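Glutamate ABC superfamily ATP binding cassette transporter, binding protein (Enterococcus faecium DO, PDB 5EYF) binds L-glutamate in a pocket between two lobes and probably delivers it to an ABC transporter as its extracellular solute-binding component. Local coordinates at residues 4-9 with 208-213; 15-20 with 48-53; 109-114 with 189-194. All coordinates share one frame; numbering follows the deposited sequence.

Interaction 1: 4-9 with 208-213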
loop_
_atom_site.group_PDB
_atom_site.type_symbol
_atom_site.label_atom_id
_atom_site.label_comp_id
_atom_site.label_asym_id
_atom_site.label_seq_id
_atom_site.Cartn_x
_atom_site.Cartn_y
_atom_site.Cartn_z
ATOM N N ASN B 4 -22.572 -20.151 11.499
ATOM C CA ASN B 4 -23.288 -19.113 12.230
ATOM C C ASN B 4 -22.926 -19.065 13.711
ATOM O O ASN B 4 -23.258 -18.075 14.371
ATOM C CB ASN B 4 -24.806 -19.295 12.074
ATOM C CG ASN B 4 -25.321 -18.854 10.702
ATOM O OD1 ASN B 4 -25.029 -17.753 10.232
ATOM N ND2 ASN B 4 -26.101 -19.717 10.061
ATOM N N GLU B 5 -22.267 -20.096 14.246
ATOM C CA GLU B 5 -21.853 -20.070 15.644
ATOM C C GLU B 5 -20.780 -19.008 15.843
ATOM O O GLU B 5 -19.825 -18.921 15.065
ATOM C CB GLU B 5 -21.334 -21.438 16.084
ATOM C CG GLU B 5 -20.940 -21.500 17.562
ATOM C CD GLU B 5 -20.422 -22.872 17.989
ATOM O OE1 GLU B 5 -19.781 -23.555 17.160
ATOM O OE2 GLU B 5 -20.656 -23.267 19.155
ATOM N N ASP B 6 -20.946 -18.190 16.881
ATOM C CA ASP B 6 -20.033 -17.079 17.108
ATOM C C ASP B 6 -18.641 -17.580 17.488
ATOM O O ASP B 6 -18.491 -18.380 18.409
ATOM C CB ASP B 6 -20.594 -16.175 18.203
ATOM C CG ASP B 6 -19.739 -14.967 18.437
ATOM O OD1 ASP B 6 -18.794 -15.052 19.244
ATOM O OD2 ASP B 6 -19.975 -13.935 17.771
ATOM N N ILE B 7 -17.611 -17.094 16.785
ATOM C CA ILE B 7 -16.270 -17.664 16.953
ATOM C C ILE B 7 -15.688 -17.343 18.335
ATOM O O ILE B 7 -15.083 -18.207 18.979
ATOM C CB ILE B 7 -15.359 -17.189 15.805
ATOM C CG1 ILE B 7 -15.744 -17.912 14.512
ATOM C CG2 ILE B 7 -13.879 -17.403 16.150
ATOM C CD1 ILE B 7 -15.339 -17.152 13.241
ATOM N N LEU B 8 -15.886 -16.118 18.841
ATOM C CA LEU B 8 -15.419 -15.830 20.204
ATOM C C LEU B 8 -16.172 -16.636 21.260
ATOM O O LEU B 8 -15.585 -17.057 22.271
ATOM C CB LEU B 8 -15.556 -14.344 20.519
ATOM C CG LEU B 8 -14.420 -13.445 20.087
ATOM C CD1 LEU B 8 -14.681 -12.064 20.674
ATOM C CD2 LEU B 8 -13.063 -13.979 20.517
ATOM N N GLU B 9 -17.487 -16.800 21.093
ATOM C CA GLU B 9 -18.228 -17.608 22.052
ATOM C C GLU B 9 -17.698 -19.038 22.060
ATOM O O GLU B 9 -17.441 -19.610 23.132
ATOM C CB GLU B 9 -19.727 -17.580 21.749
ATOM C CG GLU B 9 -20.400 -16.266 22.124
ATOM C CD GLU B 9 -21.885 -16.268 21.865
ATOM O OE1 GLU B 9 -22.424 -17.310 21.436
ATOM O OE2 GLU B 9 -22.506 -15.207 22.084
ATOM N N GLN B 208 -19.546 -12.236 12.059
ATOM C CA GLN B 208 -18.576 -12.565 13.098
ATOM C C GLN B 208 -17.930 -11.287 13.622
ATOM O O GLN B 208 -16.710 -11.207 13.815
ATOM C CB GLN B 208 -17.511 -13.528 12.578
ATOM C CG GLN B 208 -18.031 -14.905 12.167
ATOM C CD GLN B 208 -18.531 -15.725 13.348
ATOM O OE1 GLN B 208 -18.186 -15.455 14.491
ATOM N NE2 GLN B 208 -19.356 -16.727 13.069
ATOM N N GLU B 209 -18.753 -10.260 13.844
ATOM C CA GLU B 209 -18.207 -8.937 14.128
ATOM C C GLU B 209 -17.436 -8.893 15.441
ATOM O O GLU B 209 -16.465 -8.134 15.557
ATOM C CB GLU B 209 -19.333 -7.908 14.129
ATOM C CG GLU B 209 -19.969 -7.710 12.761
ATOM C CD GLU B 209 -21.123 -8.624 12.458
ATOM O OE1 GLU B 209 -21.418 -9.543 13.250
ATOM O OE2 GLU B 209 -21.762 -8.405 11.404
ATOM N N ASN B 210 -17.827 -9.690 16.436
ATOM C CA ASN B 210 -17.077 -9.664 17.689
ATOM C C ASN B 210 -15.682 -10.240 17.498
ATOM O O ASN B 210 -14.712 -9.709 18.049
ATOM C CB ASN B 210 -17.817 -10.424 18.787
ATOM C CG ASN B 210 -19.122 -9.749 19.201
ATOM O OD1 ASN B 210 -19.244 -8.522 19.187
ATOM N ND2 ASN B 210 -20.106 -10.557 19.549
ATOM N N PHE B 211 -15.556 -11.315 16.703
ATOM C CA PHE B 211 -14.233 -11.872 16.415
ATOM C C PHE B 211 -13.403 -10.904 15.573
ATOM O O PHE B 211 -12.206 -10.709 15.829
ATOM C CB PHE B 211 -14.393 -13.226 15.724
ATOM C CG PHE B 211 -13.105 -13.920 15.388
ATOM C CD1 PHE B 211 -12.170 -14.201 16.363
ATOM C CD2 PHE B 211 -12.837 -14.310 14.082
ATOM C CE1 PHE B 211 -10.984 -14.848 16.047
ATOM C CE2 PHE B 211 -11.654 -14.970 13.757
ATOM C CZ PHE B 211 -10.719 -15.236 14.740
ATOM N N LEU B 212 -14.033 -10.267 14.585
ATOM C CA LEU B 212 -13.334 -9.266 13.777
ATOM C C LEU B 212 -12.763 -8.154 14.656
ATOM O O LEU B 212 -11.596 -7.766 14.508
ATOM C CB LEU B 212 -14.281 -8.690 12.718
ATOM C CG LEU B 212 -13.721 -7.532 11.893
ATOM C CD1 LEU B 212 -12.507 -7.943 11.051
ATOM C CD2 LEU B 212 -14.821 -6.984 10.983
ATOM N N LYS B 213 -13.574 -7.635 15.584
ATOM C CA LYS B 213 -13.095 -6.604 16.500
ATOM C C LYS B 213 -11.930 -7.109 17.340
ATOM O O LYS B 213 -10.967 -6.371 17.579
ATOM C CB LYS B 213 -14.229 -6.130 17.415
ATOM C CG LYS B 213 -15.172 -5.119 16.794
ATOM C CD LYS B 213 -16.260 -4.673 17.779
ATOM C CE LYS B 213 -17.655 -5.034 17.288
ATOM N NZ LYS B 213 -17.981 -4.410 15.986
HETATM O O HOH W 1 -18.913 -12.644 20.929
HETATM O O HOH W 2 -17.577 -13.427 16.362
HETATM O O HOH W 3 -20.142 -11.250 16.740
#
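The side-chain amide of Gln208 grips the backbone at the start of helix 7-14 with both of its ends. Its NE2 donates to Glu5 O at 3.0 Å, the acceptor lying close to the amide plane but the N-H approaching from above the plane of the Glu5 carbonyl, 50° out of it. Its OE1 takes the N-H of Ile7 at 2.9 Å, again from out of the carbonyl plane. The two bonds fix the rotation of the amide, and a bend at chi2 (-68°) carries the group across to the other segment. Ile7 crosses the Gln208 side chain at about a right angle, with CD1 3.5 Å from Gln208 CD. The other branch of Ile7, CG2, anti to the backbone N, sits over the centre of one face of the Phe211 ring, 3.6 Å from the centroid, a CH-pi contact. Leu8 CD2 comes to the edge of the same ring, while Leu8 CD1 lies against Asn210 O.

Two helix N-termini thus meet here: Asp6 is the N-cap of helix 7-14 and Gln208 that of helix 209-225. With CG anti to its backbone N (chi1 -177°), Asp6 turns OD1 back to accept from Glu9 N at 2.9 Å through the anti lone pair, the capping bond. A water links OD1 to Asn210 ND2, weakly on the amide side. Asp6 OD2 faces the second helix through two more: one donates to it and to Gln208 OE1 and accepts from Phe211 N; the other donates to it and accepts from Asn210 N. The carboxylate thereby reaches first-turn N-H groups of both helices, a setting that would favour its charged form. Outside the two segments, Asp80 touches Ile7 and Phe211, and Ile53 of helix 41-54 packs on Leu8 and Phe211.

Interaction 2: 15-20 with 48-53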
loop_
_atom_site.group_PDB
_atom_site.type_symbol
_atom_site.label_atom_id
_atom_site.label_comp_id
_atom_site.label_asym_id
_atom_site.label_seq_id
_atom_site.Cartn_x
_atom_site.Cartn_y
_atom_site.Cartn_z
ATOM N N ASN B 15 -10.810 -22.922 23.435
ATOM C CA ASN B 15 -9.534 -22.247 23.655
ATOM C C ASN B 15 -8.641 -22.316 22.415
ATOM O O ASN B 15 -7.423 -22.494 22.506
ATOM C CB ASN B 15 -8.817 -22.816 24.878
ATOM C CG ASN B 15 -7.747 -21.890 25.371
ATOM O OD1 ASN B 15 -7.892 -20.659 25.301
ATOM N ND2 ASN B 15 -6.636 -22.462 25.820
ATOM N N GLU B 16 -9.251 -22.133 21.248
ATOM C CA GLU B 16 -8.566 -22.350 19.980
ATOM C C GLU B 16 -9.108 -21.380 18.937
ATOM O O GLU B 16 -10.286 -21.013 18.966
ATOM C CB GLU B 16 -8.756 -23.807 19.516
ATOM C CG GLU B 16 -7.926 -24.252 18.304
ATOM C CD GLU B 16 -8.300 -25.661 17.849
ATOM O OE1 GLU B 16 -9.495 -25.892 17.556
ATOM O OE2 GLU B 16 -7.417 -26.550 17.813
ATOM N N ILE B 17 -8.231 -20.953 18.024
ATOM C CA ILE B 17 -8.641 -20.305 16.784
ATOM C C ILE B 17 -8.074 -21.113 15.624
ATOM O O ILE B 17 -6.915 -21.539 15.666
ATOM C CB ILE B 17 -8.166 -18.846 16.703
ATOM C CG1 ILE B 17 -8.768 -18.046 17.853
ATOM C CG2 ILE B 17 -8.516 -18.236 15.311
ATOM C CD1 ILE B 17 -8.242 -16.654 17.890
ATOM N N ILE B 18 -8.902 -21.348 14.604
ATOM C CA ILE B 18 -8.545 -22.162 13.447
ATOM C C ILE B 18 -8.305 -21.236 12.261
ATOM O O ILE B 18 -9.218 -20.529 11.820
ATOM C CB ILE B 18 -9.644 -23.174 13.113
ATOM C CG1 ILE B 18 -9.983 -24.033 14.341
ATOM C CG2 ILE B 18 -9.203 -24.044 11.946
ATOM C CD1 ILE B 18 -11.066 -25.032 14.090
ATOM N N TRP B 19 -7.092 -21.263 11.735
ATOM C CA TRP B 19 -6.654 -20.309 10.724
ATOM C C TRP B 19 -6.437 -21.030 9.409
ATOM O O TRP B 19 -5.782 -22.075 9.378
ATOM C CB TRP B 19 -5.345 -19.615 11.098
ATOM C CG TRP B 19 -5.394 -18.791 12.319
ATOM C CD1 TRP B 19 -5.206 -19.217 13.594
ATOM C CD2 TRP B 19 -5.611 -17.375 12.386
ATOM N NE1 TRP B 19 -5.294 -18.149 14.468
ATOM C CE2 TRP B 19 -5.534 -17.005 13.748
ATOM C CE3 TRP B 19 -5.848 -16.385 11.430
ATOM C CZ2 TRP B 19 -5.728 -15.699 14.186
ATOM C CZ3 TRP B 19 -5.997 -15.071 11.856
ATOM C CH2 TRP B 19 -5.954 -14.738 13.226
ATOM N N GLY B 20 -6.986 -20.469 8.335
ATOM C CA GLY B 20 -6.687 -20.927 7.000
ATOM C C GLY B 20 -5.468 -20.238 6.418
ATOM O O GLY B 20 -5.447 -19.008 6.281
ATOM N N ALA B 48 0.556 -14.899 16.905
ATOM C CA ALA B 48 0.604 -13.741 17.790
ATOM C C ALA B 48 -0.796 -13.195 18.072
ATOM O O ALA B 48 -1.098 -12.789 19.203
ATOM C CB ALA B 48 1.497 -12.664 17.172
ATOM N N ILE B 49 -1.672 -13.181 17.062
ATOM C CA ILE B 49 -3.027 -12.698 17.276
ATOM C C ILE B 49 -3.755 -13.610 18.236
ATOM O O ILE B 49 -4.465 -13.147 19.139
ATOM C CB ILE B 49 -3.776 -12.614 15.936
ATOM C CG1 ILE B 49 -3.200 -11.467 15.117
ATOM C CG2 ILE B 49 -5.278 -12.418 16.168
ATOM C CD1 ILE B 49 -3.737 -11.442 13.693
ATOM N N THR B 50 -3.601 -14.915 18.042
ATOM C CA THR B 50 -4.264 -15.862 18.918
ATOM C C THR B 50 -3.855 -15.661 20.370
ATOM O O THR B 50 -4.698 -15.729 21.279
ATOM C CB THR B 50 -3.943 -17.281 18.463
ATOM O OG1 THR B 50 -4.332 -17.417 17.091
ATOM C CG2 THR B 50 -4.786 -18.267 19.284
ATOM N N LYS B 51 -2.578 -15.372 20.615
ATOM C CA LYS B 51 -2.170 -15.139 22.002
ATOM C C LYS B 51 -2.752 -13.836 22.561
ATOM O O LYS B 51 -3.050 -13.754 23.765
ATOM C CB LYS B 51 -0.642 -15.140 22.108
ATOM C CG LYS B 51 0.014 -16.491 21.784
ATOM C CD LYS B 51 -0.507 -17.620 22.680
ATOM C CE LYS B 51 0.385 -18.867 22.568
ATOM N NZ LYS B 51 -0.192 -20.091 23.219
ATOM N N LYS B 52 -2.906 -12.807 21.727
ATOM C CA LYS B 52 -3.572 -11.591 22.194
ATOM C C LYS B 52 -5.038 -11.856 22.527
ATOM O O LYS B 52 -5.555 -11.352 23.532
ATOM C CB LYS B 52 -3.470 -10.480 21.138
ATOM C CG LYS B 52 -2.057 -9.970 20.843
ATOM C CD LYS B 52 -1.351 -9.461 22.085
ATOM C CE LYS B 52 -0.123 -8.655 21.692
ATOM N NZ LYS B 52 0.664 -8.367 22.940
ATOM N N ILE B 53 -5.739 -12.619 21.683
ATOM C CA ILE B 53 -7.175 -12.783 21.875
ATOM C C ILE B 53 -7.453 -13.703 23.051
ATOM O O ILE B 53 -8.266 -13.391 23.936
ATOM C CB ILE B 53 -7.832 -13.307 20.581
ATOM C CG1 ILE B 53 -7.641 -12.297 19.456
ATOM C CG2 ILE B 53 -9.331 -13.668 20.810
ATOM C CD1 ILE B 53 -8.283 -12.740 18.128
#
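Trp19 points its indole edge at helix 48-53, with CG anti to the carbonyl carbon and the ring turned across the side chain by a chi2 of 86°. NE1 donates to Thr50 OG1 at 2.9 Å; the oxygen lies near the ring plane, but the bond is bent, 146° at the hydrogen. Thr50 places OG1 beside its own backbone N, where it also bonds Ala46 O one helical turn earlier, so the hydroxyl is held between helix and indole. Further along the same edge, Trp19 CH2 meets Ile49 CG2 at 3.8 Å.

Strand 16-20 and helix 48-53 run nearly antiparallel, 153° between their directions, as part of the layer of helix against the parallel sheet 59-64, 16-21, 81-82 in this alpha/beta lobe. Alternation along the strand brings Ile17 and Trp19 to the helix side. Ile17 holds CG1 beside the backbone N and CD1 anti to CA, so that CD1 touches Ile53 CD1 at 3.9 Å and Thr50 CG2 at 4.1 Å. Its other branch, CG2, lies 3.2 Å above the Trp19 ring plane, offset toward the rim.

Interaction 3: 109-114 with 189-194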
loop_
_atom_site.group_PDB
_atom_site.type_symbol
_atom_site.label_atom_id
_atom_site.label_comp_id
_atom_site.label_asym_id
_atom_site.label_seq_id
_atom_site.Cartn_x
_atom_site.Cartn_y
_atom_site.Cartn_z
ATOM N N LEU B 109 6.556 -8.761 -11.757
ATOM C CA LEU B 109 6.967 -9.704 -12.792
ATOM C C LEU B 109 8.274 -10.371 -12.418
ATOM O O LEU B 109 9.209 -9.709 -11.976
ATOM C CB LEU B 109 7.210 -9.023 -14.127
ATOM C CG LEU B 109 6.044 -8.323 -14.804
ATOM C CD1 LEU B 109 6.470 -7.765 -16.165
ATOM C CD2 LEU B 109 4.837 -9.245 -14.951
ATOM N N LEU B 110 8.356 -11.675 -12.670
ATOM C CA LEU B 110 9.591 -12.436 -12.547
ATOM C C LEU B 110 9.974 -12.951 -13.931
ATOM O O LEU B 110 9.131 -13.522 -14.630
ATOM C CB LEU B 110 9.387 -13.615 -11.580
ATOM C CG LEU B 110 10.587 -14.511 -11.248
ATOM C CD1 LEU B 110 11.394 -13.848 -10.161
ATOM C CD2 LEU B 110 10.159 -15.925 -10.818
ATOM N N VAL B 111 11.228 -12.722 -14.333
ATOM C CA VAL B 111 11.744 -13.150 -15.630
ATOM C C VAL B 111 13.121 -13.768 -15.424
ATOM O O VAL B 111 13.764 -13.573 -14.392
ATOM C CB VAL B 111 11.829 -11.966 -16.640
ATOM C CG1 VAL B 111 10.451 -11.357 -16.889
ATOM C CG2 VAL B 111 12.778 -10.895 -16.136
ATOM N N LYS B 112 13.573 -14.529 -16.422
ATOM C CA LYS B 112 14.968 -14.945 -16.450
ATOM C C LYS B 112 15.862 -13.720 -16.638
ATOM O O LYS B 112 15.596 -12.866 -17.488
ATOM C CB LYS B 112 15.193 -15.940 -17.588
ATOM C CG LYS B 112 16.597 -16.514 -17.678
ATOM C CD LYS B 112 16.698 -17.450 -18.876
ATOM C CE LYS B 112 18.138 -17.649 -19.313
ATOM N NZ LYS B 112 18.735 -18.843 -18.668
ATOM N N LYS B 113 16.943 -13.644 -15.864
ATOM C CA LYS B 113 17.926 -12.582 -16.080
ATOM C C LYS B 113 18.342 -12.487 -17.540
ATOM O O LYS B 113 18.610 -13.497 -18.200
ATOM C CB LYS B 113 19.162 -12.799 -15.217
ATOM C CG LYS B 113 18.923 -12.474 -13.789
ATOM C CD LYS B 113 20.074 -12.896 -12.923
ATOM C CE LYS B 113 19.717 -12.643 -11.468
ATOM N NZ LYS B 113 20.922 -12.629 -10.610
ATOM N N GLY B 114 18.390 -11.252 -18.036
ATOM C CA GLY B 114 18.715 -10.996 -19.412
ATOM C C GLY B 114 17.515 -10.872 -20.316
ATOM O O GLY B 114 17.689 -10.529 -21.496
ATOM N N GLU B 189 14.887 -12.952 -11.746
ATOM C CA GLU B 189 14.837 -11.728 -10.954
ATOM C C GLU B 189 13.496 -11.040 -11.154
ATOM O O GLU B 189 12.827 -11.202 -12.189
ATOM C CB GLU B 189 15.991 -10.766 -11.311
ATOM C CG GLU B 189 15.963 -10.210 -12.730
ATOM C CD GLU B 189 17.198 -9.368 -13.058
ATOM O OE1 GLU B 189 17.964 -9.063 -12.125
ATOM O OE2 GLU B 189 17.412 -9.018 -14.242
ATOM N N LEU B 190 13.119 -10.241 -10.156
ATOM C CA LEU B 190 11.992 -9.322 -10.316
ATOM C C LEU B 190 12.420 -8.143 -11.180
ATOM O O LEU B 190 13.562 -7.675 -11.094
ATOM C CB LEU B 190 11.475 -8.812 -8.953
ATOM C CG LEU B 190 10.576 -9.714 -8.094
ATOM C CD1 LEU B 190 11.393 -10.883 -7.536
ATOM C CD2 LEU B 190 9.945 -8.943 -6.953
ATOM N N VAL B 191 11.524 -7.695 -12.055
ATOM C CA VAL B 191 11.814 -6.562 -12.929
ATOM C C VAL B 191 10.614 -5.639 -12.939
ATOM O O VAL B 191 9.459 -6.093 -12.948
ATOM C CB VAL B 191 12.160 -6.980 -14.383
ATOM C CG1 VAL B 191 13.424 -7.827 -14.428
ATOM C CG2 VAL B 191 11.005 -7.723 -15.058
ATOM N N GLY B 192 10.897 -4.340 -12.968
ATOM C CA GLY B 192 9.884 -3.327 -13.173
ATOM C C GLY B 192 9.113 -2.897 -11.949
ATOM O O GLY B 192 8.070 -2.245 -12.101
ATOM N N GLY B 193 9.567 -3.231 -10.741
ATOM C CA GLY B 193 8.800 -2.703 -9.604
ATOM C C GLY B 193 7.432 -3.364 -9.476
ATOM O O GLY B 193 7.260 -4.550 -9.804
ATOM N N THR B 194 6.438 -2.594 -9.007
ATOM C CA THR B 194 5.085 -3.130 -8.861
ATOM C C THR B 194 4.119 -2.313 -9.699
ATOM O O THR B 194 4.317 -1.113 -9.902
ATOM C CB THR B 194 4.596 -3.156 -7.377
ATOM O OG1 THR B 194 4.620 -1.843 -6.819
ATOM C CG2 THR B 194 5.447 -4.112 -6.521
HETATM O O HOH W 4 6.890 -5.736 -12.167
#
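An antiparallel pairing in the mixed sheet of the second lobe joins the end of strand 103-112 to strand 188-191. Val111 and Glu189 form a hydrogen-bonded pair closed from both sides: Glu189 N donates to Val111 O at 2.9 Å, nearly along the C=O axis, and Val111 N donates to Glu189 O at 3.1 Å in the carbonyl plane. Leu110 and Leu190 follow as the non-hydrogen-bonded pair, their CA atoms 4.5 Å apart. Beyond them Val191 N bonds Leu109 O at 3.1 Å, and a water nearby donates to Val191 O and Gly193 O and accepts a weak bond from Leu109 N. Gly192 and Gly193 follow with positive phi, backbone angles that favour glycine.

The side chains divide between the two faces. On one, Val111 CG2 meets Val191 CG1 at 3.6 Å, the two valines crossing at about a right angle, and Leu109 CB lies alongside Val191 CG2. Glu189 shares this face; its CG takes the crowded position between backbone N and carbonyl carbon (chi1 65°), and the extended chain brings CD to 3.6 Å from Lys113 CG. The two chains cross at about a right angle; CG and CE of Lys113 make the contact, and Lys113 NZ stays 4.9 Å from Glu189 OE1. On the opposite face Leu110 CD1 touches Leu190 CD1 at 4.0 Å.

Helices 156-164 and 175-182 pack over the Leu110 and Leu190 face, and Leu110 also bonds Met171 of the neighbouring strand 170-172 through its backbone. The loop residue Ile117 lies against Leu109 and Val111, while Gly192 N bonds Asp121 of the second subunit.

From the N terminus, helix 7-14 leads directly into strand 16-21, so the first segments of interactions 1 and 2 are neighbours in the chain. Interaction 2 closes first, a short loop that returns with helix 41-54. Interaction 3 opens later, at strand 103-112, and closes at 188-191, in series with interaction 2. Interaction 1 closes last, at helix 209-225, and its long loop encloses both others. Interactions 1 and 2 share one hydrophobic cluster, Phe211 CE1 lying 3.8 Å from Ile17 CD1, joining helix 7-14, strand 16-21, helix 41-54 and helix 209-225 in one lobe. Interaction 3 belongs to the other lobe, its centre about 42 Å from that of interaction 1.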